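Local atomic coordinates of (5-formylfuran-3-yl)methyl phosphate transaminase (Methanococcus jannaschii, PDB entry 2Z61), a protein that uses pyridoxal 5'-phosphate to transfer an amino group from alanine to 4-(hydroxymethyl)-2-furancarboxaldehyde phosphate, giving pyruvate and the precursor of the furan moiety in methanofuran. Residues Gly101-Leu106 and Arg131-Lys136; Val116-Gln119 and Cys125-Asn128. All coordinates share one frame; numbering follows the deposited sequence.

Interaction 1 (Gly101-Leu106 and Arg131-Lys136); sequences GLFFAL and RFLGAK
F103 and F132 reach each other because each holds its CG anti to its own backbone N (chi1 -177° and -176°), an extended setting that brings both rings together between helix 98-109 and the end of helix 125-132. That end is a Schellman motif: A135 N turns back to I130 O and G134 N to R131 O, with G134 as the C-prime residue. Its positive phi suits a glycine, which has no CB to collide with the backbone. The two phenylalanine side chains cross at about a right angle. The ring planes of F103 and F132 are inclined at 67°, an oblique aromatic pair. F132 CD2 comes in the plane of the F103 ring at its edge, 3.9 Å from F103 CE1, while F103 CZ lies 3.8 Å from F132 CE2. L133, where the chain leaves the helix, sends CD2 to within 4.3 Å of the same F103 CZ. Replacing F103 with an alanine would probably leave the F132 ring without its partner and open a gap beside L133 CD2. The second subunit packs on the same cluster, its L251 against F103 and its F132 against L133, and R5 of that subunit hydrogen-bonds L133 O. The forked end of a leucine lets L133 serve two partners: while CD2 stays near F103, CD1 of L133 sits 3.7 Å from L106 CB.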
loop_
_atom_site.group_PDB
_atom_site.type_symbol
_atom_site.label_atom_id
_atom_site.label_comp_id
_atom_site.label_asym_id
_atom_site.label_seq_id
_atom_site.Cartn_x
_atom_site.Cartn_y
_atom_site.Cartn_z
ATOM N N GLY A 101 -4.531 -1.726 5.898
ATOM C CA GLY A 101 -5.828 -2.231 6.314
ATOM C C GLY A 101 -6.501 -1.263 7.271
ATOM O O GLY A 101 -7.649 -0.864 7.068
ATOM N N LEU A 102 -5.778 -0.882 8.319
ATOM C CA LEU A 102 -6.298 0.055 9.301
ATOM C C LEU A 102 -6.720 1.358 8.611
ATOM O O LEU A 102 -7.827 1.851 8.822
ATOM C CB LEU A 102 -5.233 0.349 10.360
ATOM C CG LEU A 102 -5.627 1.336 11.467
ATOM C CD1 LEU A 102 -6.652 0.704 12.397
ATOM C CD2 LEU A 102 -4.389 1.739 12.244
ATOM N N PHE A 103 -5.841 1.907 7.780
ATOM C CA PHE A 103 -6.170 3.150 7.093
ATOM C C PHE A 103 -7.476 3.044 6.306
ATOM O O PHE A 103 -8.317 3.935 6.364
ATOM C CB PHE A 103 -5.048 3.570 6.149
ATOM C CG PHE A 103 -5.314 4.880 5.471
ATOM C CD1 PHE A 103 -5.147 6.076 6.162
ATOM C CD2 PHE A 103 -5.792 4.919 4.168
ATOM C CE1 PHE A 103 -5.458 7.290 5.560
ATOM C CE2 PHE A 103 -6.104 6.131 3.561
ATOM C CZ PHE A 103 -5.937 7.314 4.258
ATOM N N PHE A 104 -7.635 1.952 5.562
ATOM C CA PHE A 104 -8.842 1.735 4.778
ATOM C C PHE A 104 -10.075 1.614 5.676
ATOM O O PHE A 104 -11.160 2.077 5.317
ATOM C CB PHE A 104 -8.699 0.465 3.931
ATOM C CG PHE A 104 -7.726 0.588 2.787
ATOM C CD1 PHE A 104 -7.353 -0.539 2.054
ATOM C CD2 PHE A 104 -7.206 1.825 2.420
ATOM C CE1 PHE A 104 -6.476 -0.436 0.968
ATOM C CE2 PHE A 104 -6.330 1.939 1.337
ATOM C CZ PHE A 104 -5.965 0.804 0.610
ATOM N N ALA A 105 -9.903 0.983 6.841
ATOM C CA ALA A 105 -11.006 0.807 7.790
ATOM C C ALA A 105 -11.521 2.164 8.261
ATOM O O ALA A 105 -12.721 2.439 8.184
ATOM C CB ALA A 105 -10.543 -0.027 8.989
ATOM N N LEU A 106 -10.606 3.002 8.745
ATOM C CA LEU A 106 -10.960 4.344 9.212
ATOM C C LEU A 106 -11.609 5.166 8.090
ATOM O O LEU A 106 -12.610 5.853 8.317
ATOM C CB LEU A 106 -9.712 5.069 9.743
ATOM C CG LEU A 106 -9.176 4.649 11.121
ATOM C CD1 LEU A 106 -7.795 5.247 11.355
ATOM C CD2 LEU A 106 -10.143 5.097 12.220
ATOM N N ARG A 131 -6.323 12.302 12.186
ATOM C CA ARG A 131 -6.288 13.701 11.766
ATOM C C ARG A 131 -6.371 13.793 10.245
ATOM O O ARG A 131 -7.181 14.549 9.698
ATOM C CB ARG A 131 -4.999 14.377 12.237
ATOM C CG ARG A 131 -4.949 14.652 13.722
ATOM C CD ARG A 131 -3.608 15.244 14.122
ATOM N NE ARG A 131 -3.569 15.585 15.541
ATOM C CZ ARG A 131 -4.538 16.238 16.177
ATOM N NH1 ARG A 131 -5.624 16.624 15.518
ATOM N NH2 ARG A 131 -4.420 16.508 17.469
ATOM N N PHE A 132 -5.532 13.016 9.565
ATOM C CA PHE A 132 -5.502 13.013 8.106
ATOM C C PHE A 132 -6.904 12.972 7.505
ATOM O O PHE A 132 -7.164 13.616 6.486
ATOM C CB PHE A 132 -4.699 11.814 7.593
ATOM C CG PHE A 132 -4.544 11.781 6.093
ATOM C CD1 PHE A 132 -3.452 12.385 5.477
ATOM C CD2 PHE A 132 -5.488 11.136 5.295
ATOM C CE1 PHE A 132 -3.291 12.347 4.083
ATOM C CE2 PHE A 132 -5.342 11.090 3.899
ATOM C CZ PHE A 132 -4.237 11.697 3.293
ATOM N N LEU A 133 -7.798 12.212 8.134
ATOM C CA LEU A 133 -9.173 12.086 7.649
ATOM C C LEU A 133 -10.118 13.156 8.200
ATOM O O LEU A 133 -11.337 13.037 8.074
ATOM C CB LEU A 133 -9.714 10.691 7.975
ATOM C CG LEU A 133 -9.009 9.523 7.276
ATOM C CD1 LEU A 133 -9.491 8.197 7.856
ATOM C CD2 LEU A 133 -9.292 9.579 5.782
ATOM N N GLY A 134 -9.553 14.191 8.814
ATOM C CA GLY A 134 -10.371 15.268 9.349
ATOM C C GLY A 134 -11.114 14.999 10.650
ATOM O O GLY A 134 -11.976 15.788 11.048
ATOM N N ALA A 135 -10.790 13.896 11.318
ATOM C CA ALA A 135 -11.442 13.558 12.575
ATOM C C ALA A 135 -10.543 13.970 13.737
ATOM O O ALA A 135 -9.382 14.320 13.533
ATOM C CB ALA A 135 -11.729 12.059 12.631
ATOM N N LYS A 136 -11.074 13.926 14.956
ATOM C CA LYS A 136 -10.285 14.307 16.125
ATOM C C LYS A 136 -9.934 13.134 17.038
ATOM O O LYS A 136 -10.813 12.453 17.553
ATOM C CB LYS A 136 -11.027 15.363 16.947
ATOM C CG LYS A 136 -10.284 15.748 18.217
ATOM C CD LYS A 136 -11.035 16.768 19.061
ATOM C CE LYS A 136 -10.208 17.156 20.285
ATOM N NZ LYS A 136 -10.929 18.082 21.203
#

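Interaction 2 (Val116-Gln119 and Cys125-Asn128)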
loop_
_atom_site.group_PDB
_atom_site.type_symbol
_atom_site.label_atom_id
_atom_site.label_comp_id
_atom_site.label_asym_id
_atom_site.label_seq_id
_atom_site.Cartn_x
_atom_site.Cartn_y
_atom_site.Cartn_z
ATOM N N VAL A 116 -12.472 9.994 17.474
ATOM C CA VAL A 116 -12.108 8.587 17.563
ATOM C C VAL A 116 -11.363 8.415 18.874
ATOM O O VAL A 116 -10.448 9.178 19.166
ATOM C CB VAL A 116 -11.193 8.166 16.383
ATOM C CG1 VAL A 116 -10.758 6.719 16.541
ATOM C CG2 VAL A 116 -11.928 8.356 15.063
ATOM N N LEU A 117 -11.772 7.431 19.675
ATOM C CA LEU A 117 -11.143 7.171 20.965
ATOM C C LEU A 117 -9.954 6.235 20.806
ATOM O O LEU A 117 -10.069 5.172 20.206
ATOM C CB LEU A 117 -12.149 6.526 21.930
ATOM C CG LEU A 117 -13.428 7.292 22.298
ATOM C CD1 LEU A 117 -14.448 6.329 22.888
ATOM C CD2 LEU A 117 -13.102 8.409 23.284
ATOM N N ILE A 118 -8.811 6.629 21.350
ATOM C CA ILE A 118 -7.614 5.801 21.294
ATOM C C ILE A 118 -7.010 5.780 22.689
ATOM O O ILE A 118 -7.144 6.742 23.441
ATOM C CB ILE A 118 -6.578 6.365 20.293
ATOM C CG1 ILE A 118 -6.403 7.872 20.514
ATOM C CG2 ILE A 118 -7.024 6.068 18.869
ATOM C CD1 ILE A 118 -5.454 8.543 19.528
ATOM N N GLN A 119 -6.352 4.683 23.041
ATOM C CA GLN A 119 -5.750 4.579 24.365
ATOM C C GLN A 119 -4.504 5.461 24.531
ATOM O O GLN A 119 -3.786 5.732 23.564
ATOM C CB GLN A 119 -5.393 3.119 24.653
ATOM C CG GLN A 119 -4.722 2.871 25.998
ATOM C CD GLN A 119 -4.677 1.394 26.340
ATOM O OE1 GLN A 119 -4.606 0.545 25.451
ATOM N NE2 GLN A 119 -4.704 1.080 27.631
ATOM N N CYS A 125 0.933 5.879 15.070
ATOM C CA CYS A 125 0.306 6.114 13.773
ATOM C C CYS A 125 -1.201 6.345 13.831
ATOM O O CYS A 125 -1.765 6.971 12.930
ATOM C CB CYS A 125 0.609 4.955 12.817
ATOM S SG CYS A 125 2.384 4.659 12.561
ATOM N N TYR A 126 -1.854 5.850 14.881
ATOM C CA TYR A 126 -3.302 6.026 15.016
ATOM C C TYR A 126 -3.708 7.497 14.884
ATOM O O TYR A 126 -4.516 7.847 14.023
ATOM C CB TYR A 126 -3.794 5.479 16.371
ATOM C CG TYR A 126 -3.711 3.967 16.542
ATOM C CD1 TYR A 126 -3.800 3.391 17.812
ATOM C CD2 TYR A 126 -3.552 3.111 15.446
ATOM C CE1 TYR A 126 -3.730 2.010 17.991
ATOM C CE2 TYR A 126 -3.478 1.721 15.615
ATOM C CZ TYR A 126 -3.567 1.180 16.891
ATOM O OH TYR A 126 -3.489 -0.185 17.076
ATOM N N LYS A 127 -3.158 8.356 15.739
ATOM C CA LYS A 127 -3.505 9.777 15.687
ATOM C C LYS A 127 -3.273 10.409 14.308
ATOM O O LYS A 127 -4.047 11.257 13.877
ATOM C CB LYS A 127 -2.739 10.566 16.760
ATOM C CG LYS A 127 -1.250 10.730 16.510
ATOM C CD LYS A 127 -0.594 11.530 17.630
ATOM C CE LYS A 127 0.911 11.680 17.428
ATOM N NZ LYS A 127 1.643 10.391 17.551
ATOM N N ASN A 128 -2.225 9.998 13.608
ATOM C CA ASN A 128 -1.978 10.573 12.290
ATOM C C ASN A 128 -3.041 10.180 11.268
ATOM O O ASN A 128 -3.489 11.014 10.472
ATOM C CB ASN A 128 -0.577 10.202 11.795
ATOM C CG ASN A 128 0.508 10.996 12.503
ATOM O OD1 ASN A 128 0.314 12.176 12.809
ATOM N ND2 ASN A 128 1.653 10.366 12.756
#
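The ring of Y126 meets I118 at a slant: the methyl CG2 of I118 approaches it obliquely, neither squarely over a face nor in line with an edge. The same methyl lies 4.1 Å from Y126 CB, so the foot of the tyrosine side chain carries the contact, and the two side chains run past one another, pointing opposite ways. Y123 pairs edge-to-face with the Y126 ring, and I159 and N161 of the neighbouring strand 155-161 also touch this side chain. The choice of tyrosine makes sense at its far end, where the hydroxyl OH is hydrogen-bonded to OD1 of D189. I118 suits the strand because its beta-branch spreads two arms toward the helix. With chi1 at 47°, CG1 stands between the backbone N and the carbonyl carbon, which leaves CG2 for Y126 and carries CD1 to 4.4 Å from K127 CB, a loose contact. K127 offers only the root of its chain to the isoleucine; its tail leads away and curls back so that NZ is hydrogen-bonded to P124 O. A lysine can thus lend its CB to the packing while its amino end is held by a backbone carbonyl. I130, one helical turn further on, and P137 and F139 of strand 136-140 pack on I118 as well. The contact is therefore apolar packing of a helix on its sheet, in the beta-alpha-beta unit of strand 115-119, helix 125-132 and strand 136-140, a crossover connection between adjacent parallel strands in the mixed seven-stranded sheet of the large domain of class I pyridoxal-phosphate-dependent aminotransferases.

Interactions 1 and 2 have centres about 9 Å apart and share helix 125-132, whose beginning packs on strand 115-119 and whose end packs on helix 98-109. Along the chain the order is helix 98-109, strand 115-119, helix 125-132, strand 136-140, so interaction 2 is formed wholly by residues lying between the two segments of interaction 1. The two are also joined directly: K136 O probably accepts a hydrogen bond from V116 N at 3.0 Å, as strands 136-140 and 115-119 pair in the sheet, and L102 CD2 packs 3.5 Å from Y126 CE2. Both lie beside the second subunit, interaction 2 through C125 and N128, so this corner probably links the central sheet to the homodimer interface.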